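PDB 3BWL: sensor protein from Haloarcula marismortui ATCC 43049, which probably acts as a phosphorelay sensor histidine kinase, here represented by its PAS sensory domain, with 1H-indole-3-carbaldehyde bound in the core. Local coordinates for the 1H-indole-3-carbaldehyde site. Residues are numbered along the deposited sequence; one frame, centred on the assembly and turned at random.

The 1H-indole-3-carbaldehyde site. Residues 31, 33, 62, 66, 69, 74, 77-78, 89, 93, 105, 107, 120. With I3A (1H-indole-3-carbaldehyde), chain B.
Ile62, on the short 3-10 helix 62-64, lays its CG1 methylene flat over one face of the indole's five-membered ring, with CG1 3.4 Å from I3A C3. CG1 stands anti to the backbone N (chi1 -165°), and its terminal CD1 reaches on toward the aldehyde carbon. On the opposite face Phe89, from strand 86-94, comes edge-on: its CE1-CZ rim points at the fused ring, CE1 lying 3.5 Å from I3A C7, with the two planes turned 69° apart. Val105 CB and Gln77 NE2 lie against opposite faces of that phenyl and help fix its rotation. Phe69 does the reverse, offering its face to the benzo edge; I3A C7 stands over the centre of the phenyl, the planes 86° apart. An alanine in place of Phe69 would remove this facing ring and would probably weaken the packing that holds the benzo end of the indole. Val74, Gln77 and Leu78 of helix 71-79 and Leu107 of strand 100-112 line the same end with aliphatic groups. The ligand is wholly buried in this PAS-domain pocket, so its two polar atoms depend on two acids. Asp66 OD2 accepts the indole N-H through its anti lone pair in a nearly straight 2.7 Å bond to I3A N. At the other end Asp31 OD2 lies 2.7 Å from the aldehyde oxygen O of I3A; two bare acceptors would clash there, so a protonated carboxyl making a hydrogen bond is likely, though the proton is not seen. The compound may have been picked up during expression or purification, and the structure alone does not show whether it is the natural signal. Ala120 CB packs against the aldehyde carbon C3' at 3.5 Å, while Leu33 CD1 touches the benzo carbon C4 at 3.7 Å.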
loop_
_atom_site.group_PDB
_atom_site.type_symbol
_atom_site.label_atom_id
_atom_site.label_comp_id
_atom_site.label_asym_id
_atom_site.label_seq_id
_atom_site.Cartn_x
_atom_site.Cartn_y
_atom_site.Cartn_z
ATOM N N ASP A 31 8.153 0.411 -3.304
ATOM C CA ASP A 31 8.922 0.895 -4.432
ATOM C C ASP A 31 8.346 0.249 -5.681
ATOM O O ASP A 31 7.690 -0.828 -5.606
ATOM C CB ASP A 31 10.425 0.585 -4.291
ATOM C CG ASP A 31 10.724 -0.912 -4.233
ATOM O OD1 ASP A 31 10.740 -1.496 -3.121
ATOM O OD2 ASP A 31 11.012 -1.507 -5.320
ATOM N N LEU A 33 9.576 -0.826 -9.599
ATOM C CA LEU A 33 10.787 -1.118 -10.397
ATOM C C LEU A 33 10.415 -1.341 -11.844
ATOM O O LEU A 33 9.297 -1.764 -12.156
ATOM C CB LEU A 33 11.505 -2.395 -9.909
ATOM C CG LEU A 33 11.860 -2.487 -8.429
ATOM C CD1 LEU A 33 12.590 -3.826 -8.228
ATOM C CD2 LEU A 33 12.720 -1.254 -8.011
ATOM N N ILE A 62 17.837 -1.503 -7.571
ATOM C CA ILE A 62 17.468 -2.034 -6.246
ATOM C C ILE A 62 18.590 -2.829 -5.553
ATOM O O ILE A 62 18.666 -2.853 -4.289
ATOM C CB ILE A 62 16.137 -2.830 -6.301
ATOM C CG1 ILE A 62 15.548 -3.070 -4.894
ATOM C CG2 ILE A 62 16.340 -4.149 -7.099
ATOM C CD1 ILE A 62 15.071 -1.806 -4.150
ATOM N N ASP A 66 19.716 -3.531 -1.397
ATOM C CA ASP A 66 19.475 -4.831 -0.777
ATOM C C ASP A 66 20.764 -5.634 -0.759
ATOM O O ASP A 66 21.282 -6.019 -1.820
ATOM C CB ASP A 66 18.413 -5.605 -1.567
ATOM C CG ASP A 66 17.883 -6.785 -0.777
ATOM O OD1 ASP A 66 18.634 -7.325 0.094
ATOM O OD2 ASP A 66 16.714 -7.180 -1.007
ATOM N N PHE A 69 21.074 -9.285 -2.437
ATOM C CA PHE A 69 20.923 -9.502 -3.902
ATOM C C PHE A 69 21.931 -8.670 -4.662
ATOM O O PHE A 69 21.943 -7.420 -4.523
ATOM C CB PHE A 69 19.518 -9.090 -4.403
ATOM C CG PHE A 69 18.413 -9.986 -3.943
ATOM C CD1 PHE A 69 17.828 -10.873 -4.839
ATOM C CD2 PHE A 69 17.939 -9.925 -2.623
ATOM C CE1 PHE A 69 16.794 -11.684 -4.459
ATOM C CE2 PHE A 69 16.897 -10.762 -2.192
ATOM C CZ PHE A 69 16.330 -11.672 -3.123
ATOM N N VAL A 74 19.052 -9.965 -8.763
ATOM C CA VAL A 74 17.846 -9.176 -9.082
ATOM C C VAL A 74 17.316 -9.512 -10.479
ATOM O O VAL A 74 16.116 -9.786 -10.654
ATOM C CB VAL A 74 18.055 -7.648 -8.922
ATOM C CG1 VAL A 74 16.750 -6.851 -9.429
ATOM C CG2 VAL A 74 18.423 -7.286 -7.471
ATOM N N GLN A 77 15.696 -12.912 -10.408
ATOM C CA GLN A 77 14.421 -12.833 -9.694
ATOM C C GLN A 77 13.300 -12.258 -10.577
ATOM O O GLN A 77 12.221 -12.865 -10.694
ATOM C CB GLN A 77 14.568 -11.954 -8.440
ATOM C CG GLN A 77 13.336 -11.921 -7.520
ATOM C CD GLN A 77 13.174 -13.181 -6.693
ATOM O OE1 GLN A 77 13.301 -14.293 -7.205
ATOM N NE2 GLN A 77 12.908 -13.018 -5.402
ATOM N N LEU A 78 13.554 -11.096 -11.171
ATOM C CA LEU A 78 12.498 -10.356 -11.933
ATOM C C LEU A 78 12.089 -11.090 -13.215
ATOM O O LEU A 78 10.895 -11.146 -13.546
ATOM C CB LEU A 78 12.977 -8.949 -12.261
ATOM C CG LEU A 78 13.323 -8.029 -11.092
ATOM C CD1 LEU A 78 13.837 -6.634 -11.576
ATOM C CD2 LEU A 78 12.081 -7.889 -10.180
ATOM N N PHE A 89 9.656 -12.955 -0.363
ATOM C CA PHE A 89 11.016 -13.405 -0.122
ATOM C C PHE A 89 11.717 -12.413 0.784
ATOM O O PHE A 89 11.300 -11.259 0.903
ATOM C CB PHE A 89 11.816 -13.532 -1.435
ATOM C CG PHE A 89 11.891 -12.232 -2.232
ATOM C CD1 PHE A 89 12.936 -11.332 -2.033
ATOM C CD2 PHE A 89 10.912 -11.928 -3.180
ATOM C CE1 PHE A 89 12.997 -10.145 -2.752
ATOM C CE2 PHE A 89 10.957 -10.739 -3.919
ATOM C CZ PHE A 89 12.014 -9.843 -3.706
ATOM N N TYR A 93 17.858 -4.560 3.664
ATOM C CA TYR A 93 18.188 -3.210 3.233
ATOM C C TYR A 93 19.324 -2.622 4.061
ATOM O O TYR A 93 19.420 -2.882 5.248
ATOM C CB TYR A 93 16.972 -2.282 3.353
ATOM C CG TYR A 93 15.880 -2.563 2.332
ATOM C CD1 TYR A 93 16.190 -2.665 0.968
ATOM C CD2 TYR A 93 14.544 -2.664 2.714
ATOM C CE1 TYR A 93 15.191 -2.895 0.031
ATOM C CE2 TYR A 93 13.512 -2.896 1.783
ATOM C CZ TYR A 93 13.859 -3.032 0.445
ATOM O OH TYR A 93 12.878 -3.272 -0.475
ATOM N N VAL A 105 9.848 -8.945 1.420
ATOM C CA VAL A 105 9.348 -8.216 0.266
ATOM C C VAL A 105 8.210 -8.999 -0.347
ATOM O O VAL A 105 8.334 -10.229 -0.556
ATOM C CB VAL A 105 10.453 -8.074 -0.843
ATOM C CG1 VAL A 105 9.940 -7.247 -1.969
ATOM C CG2 VAL A 105 11.699 -7.422 -0.284
ATOM N N LEU A 107 6.434 -9.013 -3.759
ATOM C CA LEU A 107 6.678 -8.426 -5.037
ATOM C C LEU A 107 5.629 -8.874 -6.065
ATOM O O LEU A 107 5.258 -10.057 -6.120
ATOM C CB LEU A 107 8.073 -8.850 -5.506
ATOM C CG LEU A 107 8.623 -8.322 -6.835
ATOM C CD1 LEU A 107 8.847 -6.829 -6.715
ATOM C CD2 LEU A 107 9.968 -8.966 -7.119
ATOM N N ALA A 120 6.686 -3.470 -5.150
ATOM C CA ALA A 120 7.280 -4.165 -4.005
ATOM C C ALA A 120 6.843 -3.512 -2.711
ATOM O O ALA A 120 7.015 -2.334 -2.518
ATOM C CB ALA A 120 8.799 -4.170 -4.100
HETATM O O I3A B . 11.667 -4.107 -4.886
HETATM C "C3'" I3A B . 12.286 -4.255 -3.838
HETATM C C3 I3A B . 13.280 -5.376 -3.703
HETATM C C2 I3A B . 14.061 -5.498 -2.523
HETATM N N I3A B . 14.843 -6.595 -2.797
HETATM C C8 I3A B . 14.604 -7.105 -4.040
HETATM C C9 I3A B . 13.627 -6.341 -4.670
HETATM C C4 I3A B . 13.178 -6.673 -5.966
HETATM C C5 I3A B . 13.772 -7.771 -6.643
HETATM C C6 I3A B . 14.785 -8.520 -6.023
HETATM C C7 I3A B . 15.190 -8.188 -4.714
#